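Local coordinates for BAT-2 beta-lactamase (Bacillus atrophaeus, PDB 6W5G), which probably hydrolyses the beta-lactam ring of antibiotics, as a class D serine beta-lactamase linked to antibiotic resistance, at residues 31-39 against 50-61. Residues are numbered along the deposited sequence; the frame is centred on the assembly and turned at random.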
loop_
_atom_site.group_PDB
_atom_site.type_symbol
_atom_site.label_atom_id
_atom_site.label_comp_id
_atom_site.label_asym_id
_atom_site.label_seq_id
_atom_site.Cartn_x
_atom_site.Cartn_y
_atom_site.Cartn_z
ATOM N N SER A 31 14.667 22.487 2.972
ATOM C CA SER A 31 13.721 21.375 2.901
ATOM C C SER A 31 12.376 21.827 2.333
ATOM O O SER A 31 11.993 22.986 2.467
ATOM C CB SER A 31 13.533 20.740 4.282
ATOM O OG SER A 31 12.894 21.638 5.177
ATOM N N VAL A 32 11.659 20.894 1.706
ATOM C CA VAL A 32 10.428 21.241 1.007
ATOM C C VAL A 32 9.367 21.700 2.001
ATOM O O VAL A 32 9.256 21.172 3.116
ATOM C CB VAL A 32 9.952 20.050 0.155
ATOM C CG1 VAL A 32 9.773 18.809 1.011
ATOM C CG2 VAL A 32 8.665 20.386 -0.585
ATOM N N ASN A 33 8.595 22.713 1.609
ATOM C CA ASN A 33 7.415 23.145 2.354
ATOM C C ASN A 33 6.215 22.548 1.629
ATOM O O ASN A 33 5.819 23.034 0.567
ATOM C CB ASN A 33 7.338 24.670 2.389
ATOM C CG ASN A 33 6.130 25.179 3.157
ATOM O OD1 ASN A 33 5.168 24.444 3.388
ATOM N ND2 ASN A 33 6.168 26.452 3.537
ATOM N N VAL A 34 5.619 21.502 2.210
ATOM C CA VAL A 34 4.583 20.768 1.481
ATOM C C VAL A 34 3.323 21.597 1.255
ATOM O O VAL A 34 2.539 21.288 0.350
ATOM C CB VAL A 34 4.272 19.381 2.089
ATOM C CG1 VAL A 34 5.548 18.536 2.200
ATOM C CG2 VAL A 34 3.542 19.510 3.416
ATOM N N SER A 35 3.100 22.645 2.056
ATOM C CA SER A 35 1.946 23.507 1.814
ATOM C C SER A 35 2.051 24.252 0.489
ATOM O O SER A 35 1.032 24.721 -0.027
ATOM C CB SER A 35 1.710 24.494 2.966
ATOM O OG SER A 35 1.936 23.881 4.225
ATOM N N LYS A 36 3.255 24.388 -0.068
ATOM C CA LYS A 36 3.461 25.089 -1.330
ATOM C C LYS A 36 3.650 24.139 -2.508
ATOM O O LYS A 36 4.083 24.575 -3.579
ATOM C CB LYS A 36 4.636 26.067 -1.233
ATOM C CG LYS A 36 4.624 26.974 -0.016
ATOM C CD LYS A 36 5.458 28.220 -0.290
ATOM C CE LYS A 36 4.829 29.474 0.319
ATOM N NZ LYS A 36 4.990 29.509 1.799
ATOM N N LEU A 37 3.336 22.856 -2.335
ATOM C CA LEU A 37 3.457 21.913 -3.438
ATOM C C LEU A 37 2.506 22.268 -4.571
ATOM O O LEU A 37 1.436 22.847 -4.363
ATOM C CB LEU A 37 3.132 20.495 -2.967
ATOM C CG LEU A 37 4.306 19.525 -2.860
ATOM C CD1 LEU A 37 5.344 20.005 -1.855
ATOM C CD2 LEU A 37 3.793 18.126 -2.530
ATOM N N ASN A 38 2.915 21.920 -5.788
ATOM C CA ASN A 38 2.000 21.892 -6.917
ATOM C C ASN A 38 2.342 20.694 -7.780
ATOM O O ASN A 38 3.495 20.515 -8.185
ATOM C CB ASN A 38 2.034 23.170 -7.752
ATOM C CG ASN A 38 0.876 23.230 -8.735
ATOM O OD1 ASN A 38 0.884 22.539 -9.750
ATOM N ND2 ASN A 38 -0.134 24.046 -8.428
ATOM N N VAL A 39 1.337 19.870 -8.044
ATOM C CA VAL A 39 1.517 18.635 -8.787
ATOM C C VAL A 39 0.617 18.589 -10.018
ATOM O O VAL A 39 0.430 17.531 -10.604
ATOM C CB VAL A 39 1.334 17.399 -7.884
ATOM C CG1 VAL A 39 2.301 17.447 -6.695
ATOM C CG2 VAL A 39 -0.114 17.304 -7.396
ATOM N N PHE A 50 -3.486 13.170 -4.872
ATOM C CA PHE A 50 -2.168 13.003 -4.275
ATOM C C PHE A 50 -2.182 13.606 -2.879
ATOM O O PHE A 50 -2.649 14.734 -2.689
ATOM C CB PHE A 50 -1.073 13.678 -5.113
ATOM C CG PHE A 50 0.306 13.511 -4.539
ATOM C CD1 PHE A 50 0.911 12.265 -4.525
ATOM C CD2 PHE A 50 0.990 14.590 -3.989
ATOM C CE1 PHE A 50 2.178 12.090 -3.986
ATOM C CE2 PHE A 50 2.267 14.426 -3.454
ATOM C CZ PHE A 50 2.861 13.171 -3.454
ATOM N N ILE A 51 -1.676 12.850 -1.909
ATOM C CA ILE A 51 -1.575 13.294 -0.524
ATOM C C ILE A 51 -0.126 13.133 -0.094
ATOM O O ILE A 51 0.458 12.062 -0.289
ATOM C CB ILE A 51 -2.486 12.453 0.390
ATOM C CG1 ILE A 51 -3.939 12.526 -0.082
ATOM C CG2 ILE A 51 -2.362 12.914 1.836
ATOM C CD1 ILE A 51 -4.707 11.246 0.171
ATOM N N LEU A 52 0.453 14.186 0.485
ATOM C CA LEU A 52 1.815 14.130 1.009
ATOM C C LEU A 52 1.831 14.709 2.415
ATOM O O LEU A 52 1.460 15.868 2.614
ATOM C CB LEU A 52 2.793 14.901 0.114
ATOM C CG LEU A 52 4.280 14.759 0.470
ATOM C CD1 LEU A 52 4.773 13.327 0.254
ATOM C CD2 LEU A 52 5.105 15.742 -0.337
ATOM N N HIS A 53 2.260 13.911 3.390
ATOM C CA HIS A 53 2.328 14.362 4.776
ATOM C C HIS A 53 3.783 14.450 5.215
ATOM O O HIS A 53 4.503 13.446 5.194
ATOM C CB HIS A 53 1.552 13.431 5.704
ATOM C CG HIS A 53 1.660 13.815 7.144
ATOM N ND1 HIS A 53 0.925 14.847 7.688
ATOM C CD2 HIS A 53 2.434 13.333 8.144
ATOM C CE1 HIS A 53 1.234 14.977 8.968
ATOM N NE2 HIS A 53 2.148 14.072 9.269
ATOM N N ASP A 54 4.201 15.650 5.609
ATOM C CA ASP A 54 5.522 15.893 6.177
ATOM C C ASP A 54 5.487 15.448 7.634
ATOM O O ASP A 54 4.779 16.041 8.454
ATOM C CB ASP A 54 5.822 17.386 6.074
ATOM C CG ASP A 54 7.243 17.738 6.466
ATOM O OD1 ASP A 54 7.790 17.119 7.404
ATOM O OD2 ASP A 54 7.802 18.673 5.855
ATOM N N VAL A 55 6.268 14.419 7.969
ATOM C CA VAL A 55 6.182 13.817 9.300
ATOM C C VAL A 55 6.711 14.770 10.367
ATOM O O VAL A 55 6.082 14.965 11.415
ATOM C CB VAL A 55 6.917 12.464 9.323
ATOM C CG1 VAL A 55 7.112 11.993 10.758
ATOM C CG2 VAL A 55 6.154 11.428 8.499
ATOM N N GLN A 56 7.879 15.372 10.123
ATOM C CA GLN A 56 8.510 16.205 11.145
ATOM C C GLN A 56 7.796 17.541 11.304
ATOM O O GLN A 56 7.678 18.058 12.422
ATOM C CB GLN A 56 9.988 16.433 10.818
ATOM C CG GLN A 56 10.865 15.207 10.985
ATOM C CD GLN A 56 10.632 14.188 9.891
ATOM O OE1 GLN A 56 10.428 14.546 8.731
ATOM N NE2 GLN A 56 10.645 12.914 10.255
ATOM N N LYS A 57 7.342 18.133 10.206
ATOM C CA LYS A 57 6.678 19.426 10.295
ATOM C C LYS A 57 5.178 19.304 10.488
ATOM O O LYS A 57 4.515 20.318 10.738
ATOM C CB LYS A 57 7.009 20.279 9.072
ATOM C CG LYS A 57 8.495 20.448 8.896
ATOM C CD LYS A 57 8.840 21.156 7.615
ATOM C CE LYS A 57 10.331 21.017 7.339
ATOM N NZ LYS A 57 10.765 21.939 6.258
ATOM N N ASP A 58 4.643 18.089 10.396
ATOM C CA ASP A 58 3.232 17.815 10.655
ATOM C C ASP A 58 2.313 18.669 9.784
ATOM O O ASP A 58 1.430 19.377 10.270
ATOM C CB ASP A 58 2.896 17.949 12.137
ATOM C CG ASP A 58 1.893 16.922 12.595
ATOM O OD1 ASP A 58 1.289 16.247 11.731
ATOM O OD2 ASP A 58 1.704 16.790 13.820
ATOM N N LYS A 59 2.527 18.590 8.473
ATOM C CA LYS A 59 1.737 19.313 7.492
ATOM C C LYS A 59 1.353 18.348 6.381
ATOM O O LYS A 59 2.124 17.498 6.054
ATOM C CB LYS A 59 2.526 20.423 6.859
ATOM C CG LYS A 59 2.994 21.499 7.822
ATOM C CD LYS A 59 4.015 22.372 7.155
ATOM C CE LYS A 59 3.393 23.301 6.182
ATOM N NZ LYS A 59 4.197 24.534 6.215
ATOM N N THR A 60 0.154 18.528 5.828
ATOM C CA THR A 60 -0.358 17.645 4.792
ATOM C C THR A 60 -0.783 18.459 3.580
ATOM O O THR A 60 -1.566 19.405 3.708
ATOM C CB THR A 60 -1.554 16.829 5.301
ATOM O OG1 THR A 60 -1.176 16.088 6.468
ATOM C CG2 THR A 60 -2.017 15.862 4.232
ATOM N N PHE A 61 -0.279 18.077 2.406
ATOM C CA PHE A 61 -0.728 18.616 1.131
ATOM C C PHE A 61 -1.712 17.637 0.500
ATOM O O PHE A 61 -1.487 16.424 0.518
ATOM C CB PHE A 61 0.463 18.785 0.180
ATOM C CG PHE A 61 0.064 19.098 -1.233
ATOM C CD1 PHE A 61 -0.265 20.397 -1.595
ATOM C CD2 PHE A 61 0.004 18.095 -2.199
ATOM C CE1 PHE A 61 -0.644 20.701 -2.889
ATOM C CE2 PHE A 61 -0.382 18.390 -3.493
ATOM C CZ PHE A 61 -0.708 19.702 -3.841
HETATM O O HOH W 1 10.126 19.181 4.598
HETATM O O HOH W 2 6.378 20.759 4.962
HETATM O O HOH W 3 3.969 27.386 5.390
#
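Val34 and Phe61 account for the most surface buried here, with Lys59 next. Val34, in a short 3-10 turn, divides its two methyls between neighbouring strands: CG1 lies 3.8 Å from CD2 of Leu52, while CG2 packs 3.7 Å from CB of Lys59. Phe61 swings its CG away from its own N (chi1 170°), which lays the ring beneath CB of Leu37. That carbon sits 3.6 Å from the ring centroid and 10° off its normal, a CH-pi contact over the face; CG2 of Val39 meets the ring at its edge. Leu37 also presses CD2 to within 3.5 Å of CD2 of Leu52, tighter than ordinary van der Waals contact.

At the solvent-facing side the contact turns polar. Lys59 gives NZ to OD1 of Asn33 at 3.0 Å, arriving 42° out of the amide's carbonyl plane, although a clash of its CE with OG of Ser35 makes the modelled lysine end somewhat doubtful. The backbone N of Ser35 approaches OD1 from the opposite face, closing an Asx turn, so this oxygen is gripped from both faces. Two waters donate to OD2 of Asp54, and one of them accepts from the backbone N of Val34 at 2.9 Å, bridging loop and hairpin.

The loop thus covers one face of the 48-54/59-63 hairpin, whose turn carries a G1 bulge opposite Asp54. This hairpin forms the N-terminal edge of the central antiparallel sheet of the serine beta-lactamase/penicillin-binding-protein fold; 48-54 pairs onward with 236-244. Ile258 of helix 248-261 touches Val39 and Phe50, whereas Ile51 and His53, facing away from the loop, touch helix 172-184.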